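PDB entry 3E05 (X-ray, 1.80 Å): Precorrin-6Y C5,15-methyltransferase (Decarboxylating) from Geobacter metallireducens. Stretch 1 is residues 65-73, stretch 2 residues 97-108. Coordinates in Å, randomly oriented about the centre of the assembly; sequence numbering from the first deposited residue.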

# COMPACT_ATOMS: atom_id res chain seq x y z
N GLY D 65 16.82 -29.04 -10.97
CA GLY D 65 16.23 -28.40 -12.13
C GLY D 65 17.27 -27.74 -13.03
O GLY D 65 18.45 -27.68 -12.67
N ARG D 66 16.83 -27.25 -14.19
CA ARG D 66 17.70 -26.49 -15.09
C ARG D 66 17.12 -25.11 -15.39
O ARG D 66 16.00 -24.99 -15.88
N ILE D 67 17.91 -24.08 -15.11
CA ILE D 67 17.48 -22.69 -15.30
C ILE D 67 18.32 -22.00 -16.36
O ILE D 67 19.54 -22.10 -16.37
N PHE D 68 17.64 -21.31 -17.28
CA PHE D 68 18.31 -20.60 -18.36
C PHE D 68 17.98 -19.12 -18.26
O PHE D 68 16.82 -18.72 -18.36
N ALA D 69 19.03 -18.33 -18.04
CA ALA D 69 18.93 -16.90 -17.77
C ALA D 69 19.40 -16.11 -18.98
O ALA D 69 20.61 -16.08 -19.29
N LEU D 70 18.44 -15.47 -19.65
CA LEU D 70 18.70 -14.72 -20.87
C LEU D 70 18.83 -13.23 -20.61
O LEU D 70 17.96 -12.63 -19.97
N GLU D 71 19.91 -12.64 -21.11
CA GLU D 71 20.18 -11.22 -20.91
C GLU D 71 20.92 -10.62 -22.10
O GLU D 71 21.91 -11.19 -22.58
N ARG D 72 20.43 -9.48 -22.59
CA ARG D 72 20.99 -8.80 -23.76
C ARG D 72 22.08 -7.77 -23.42
O ARG D 72 23.00 -7.56 -24.21
N ASN D 73 21.99 -7.14 -22.25
CA ASN D 73 22.89 -6.06 -21.87
C ASN D 73 24.25 -6.55 -21.35
O ASN D 73 24.30 -7.26 -20.34
N ALA D 97 21.45 -13.23 -25.17
CA ALA D 97 20.42 -13.18 -26.21
C ALA D 97 19.46 -12.02 -26.02
O ALA D 97 19.29 -11.51 -24.91
N PHE D 98 18.83 -11.62 -27.12
CA PHE D 98 17.78 -10.61 -27.13
C PHE D 98 16.49 -11.35 -27.50
O PHE D 98 16.11 -11.39 -28.68
N ALA D 99 15.84 -11.93 -26.49
CA ALA D 99 14.63 -12.75 -26.68
C ALA D 99 13.55 -12.03 -27.49
O ALA D 99 13.37 -10.82 -27.31
N PRO D 100 12.81 -12.75 -28.37
CA PRO D 100 12.67 -14.20 -28.59
C PRO D 100 13.82 -14.94 -29.30
O PRO D 100 13.76 -16.17 -29.42
N GLU D 101 14.84 -14.21 -29.75
CA GLU D 101 16.07 -14.84 -30.27
C GLU D 101 16.77 -15.58 -29.14
O GLU D 101 16.79 -15.11 -28.00
N GLY D 102 17.33 -16.75 -29.45
CA GLY D 102 18.04 -17.54 -28.46
C GLY D 102 17.17 -18.48 -27.64
O GLY D 102 17.68 -19.19 -26.78
N LEU D 103 15.87 -18.48 -27.89
CA LEU D 103 14.98 -19.42 -27.21
C LEU D 103 14.98 -20.79 -27.89
O LEU D 103 14.65 -21.79 -27.26
N ASP D 104 15.36 -20.82 -29.16
CA ASP D 104 15.26 -22.03 -29.98
C ASP D 104 16.16 -23.17 -29.51
O ASP D 104 15.75 -24.33 -29.51
N ASP D 105 17.37 -22.84 -29.08
CA ASP D 105 18.34 -23.84 -28.62
C ASP D 105 18.07 -24.36 -27.20
O ASP D 105 18.67 -25.36 -26.77
N LEU D 106 17.17 -23.69 -26.47
CA LEU D 106 16.81 -24.07 -25.11
C LEU D 106 15.81 -25.22 -25.10
O LEU D 106 15.02 -25.35 -26.04
N PRO D 107 15.83 -26.06 -24.05
CA PRO D 107 14.75 -27.03 -23.91
C PRO D 107 13.43 -26.34 -23.58
O PRO D 107 13.44 -25.22 -23.03
N ASP D 108 12.32 -27.00 -23.92
CA ASP D 108 10.98 -26.52 -23.59
C ASP D 108 10.83 -26.25 -22.10
O ASP D 108 11.30 -27.03 -21.26

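The contact between the two stretches is predominantly apolar: one side of the strand that runs through Arg66 to Leu70 packs against a turn-rich loop, and a single weak backbone hydrogen bond joins the two. The alternation of the strand sets the pattern, with the CA-to-CB bonds of Arg66, Phe68, Leu70 and also Arg72 pointing toward the loop, whereas Ala69 points away and Ile67 is out of reach.

Leu70 is the centre of the packing. Buried, with chi1 at -86° (m) and chi2 at 81° (p), it places CD2 3.8 Å from Ala97 CB, 3.8 Å from Leu103 CD2 and 4.2 Å from Ala99 CB, while its CD1 lies 3.6 Å from Leu106 CD1. Gly102 adjoins this pocket; its backbone angles, at which a CB would be jammed against Glu101 O, call for glycine, and a CB there would also clash with Ala97 CB. Leu103 and Leu106, both in the m,t rotamer, are the first and last residues of a type I turn, closed by the hydrogen bond from Leu106 N to Leu103 O (3.3 Å).

Toward the N-terminal end of the strand, Phe68 (chi1 m) meets Leu106 and Pro107 obliquely, its CD1 3.8 Å from Leu106 CD2 and its CE2 3.6 Å from Pro107 CG. The same proline carbon lies over one face of the Arg66 guanidinium, 4.0 Å from Arg66 NH1; this exposed arginine has no hydrogen-bonding partner in the loop.

At the other end, Ala97 N donates the weak hydrogen bond to Glu71 O (3.3 Å). The CA-to-CB bond of Glu71 points away from the loop, and its OE2 accepts a hydrogen bond from Asn73 N (2.9 Å). Arg72, with chi1 p, brings CD within 3.4 Å of Phe98 CD1, an oblique approach between two exposed side chains.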

# COMPACT_ATOMS: atom_id res chain seq x y z
CB ARG D 66 17.94 -27.23 -16.41
CG ARG D 66 18.72 -28.55 -16.26
CD ARG D 66 18.98 -29.21 -17.60
NE ARG D 66 17.76 -29.76 -18.18
CZ ARG D 66 17.62 -30.09 -19.46
NH1 ARG D 66 18.63 -29.92 -20.31
NH2 ARG D 66 16.47 -30.59 -19.89
CB ILE D 67 17.51 -21.91 -13.95
CG1 ILE D 67 16.52 -22.52 -12.95
CG2 ILE D 67 17.19 -20.44 -14.13
CD1 ILE D 67 17.14 -23.36 -11.91
CB PHE D 68 17.89 -21.19 -19.71
CG PHE D 68 18.24 -22.65 -19.85
CD1 PHE D 68 19.50 -23.04 -20.32
CD2 PHE D 68 17.33 -23.64 -19.48
CE1 PHE D 68 19.84 -24.39 -20.42
CE2 PHE D 68 17.66 -24.99 -19.57
CZ PHE D 68 18.93 -25.36 -20.05
CB ALA D 69 19.76 -16.55 -16.53
CB LEU D 70 17.59 -14.97 -21.90
CG LEU D 70 17.75 -16.19 -22.80
CD1 LEU D 70 17.30 -17.44 -22.09
CD2 LEU D 70 16.94 -15.99 -24.06
CB GLU D 71 20.96 -11.00 -19.61
CG GLU D 71 21.36 -9.55 -19.28
CD GLU D 71 20.18 -8.60 -19.25
OE1 GLU D 71 19.24 -8.82 -18.47
OE2 GLU D 71 20.20 -7.63 -20.04
CB ARG D 72 19.87 -8.15 -24.60
CG ARG D 72 19.21 -6.93 -23.94
CD ARG D 72 17.90 -6.56 -24.62
NE ARG D 72 17.52 -5.16 -24.42
CZ ARG D 72 16.82 -4.71 -23.38
NH1 ARG D 72 16.41 -5.54 -22.43
NH2 ARG D 72 16.53 -3.42 -23.30
CB ASN D 73 22.19 -5.16 -20.83
CG ASN D 73 22.90 -3.82 -20.61
OD1 ASN D 73 24.09 -3.77 -20.30
ND2 ASN D 73 22.16 -2.74 -20.74
CB ALA D 97 19.65 -14.49 -26.25
CB PHE D 98 18.13 -9.51 -28.15
CG PHE D 98 17.16 -8.34 -28.21
CD1 PHE D 98 16.24 -8.09 -27.19
CD2 PHE D 98 17.20 -7.46 -29.30
CE1 PHE D 98 15.37 -7.00 -27.26
CE2 PHE D 98 16.33 -6.37 -29.38
CZ PHE D 98 15.41 -6.14 -28.36
CB ALA D 99 14.08 -13.19 -25.33
CB PRO D 100 11.38 -14.31 -29.42
CG PRO D 100 11.31 -13.03 -30.16
CD PRO D 100 11.93 -11.98 -29.28
CB GLU D 101 17.03 -13.81 -30.86
CG GLU D 101 16.53 -13.06 -32.09
CD GLU D 101 17.59 -12.15 -32.69
OE1 GLU D 101 17.74 -12.16 -33.93
OE2 GLU D 101 18.28 -11.43 -31.93
CB LEU D 103 13.54 -18.89 -27.14
CG LEU D 103 13.24 -17.58 -26.41
CD1 LEU D 103 11.75 -17.26 -26.51
CD2 LEU D 103 13.66 -17.63 -24.95
CB ASP D 104 15.50 -21.71 -31.46
CG ASP D 104 14.47 -20.74 -32.02
OD1 ASP D 104 13.27 -20.90 -31.71
OD2 ASP D 104 14.86 -19.82 -32.77
CB ASP D 105 19.76 -23.28 -28.70
CG ASP D 105 20.31 -23.26 -30.13
OD1 ASP D 105 19.50 -23.18 -31.09
OD2 ASP D 105 21.55 -23.30 -30.29
CB LEU D 106 16.22 -22.86 -24.37
CG LEU D 106 16.98 -21.53 -24.38
CD1 LEU D 106 16.13 -20.48 -23.69
CD2 LEU D 106 18.33 -21.63 -23.69
CB PRO D 107 15.19 -27.91 -22.73
CG PRO D 107 16.26 -27.21 -22.07
CD PRO D 107 16.84 -26.19 -22.98
CB ASP D 108 9.92 -27.50 -24.08
CG ASP D 108 9.91 -27.64 -25.59
OD1 ASP D 108 10.83 -27.12 -26.25
OD2 ASP D 108 8.98 -28.29 -26.12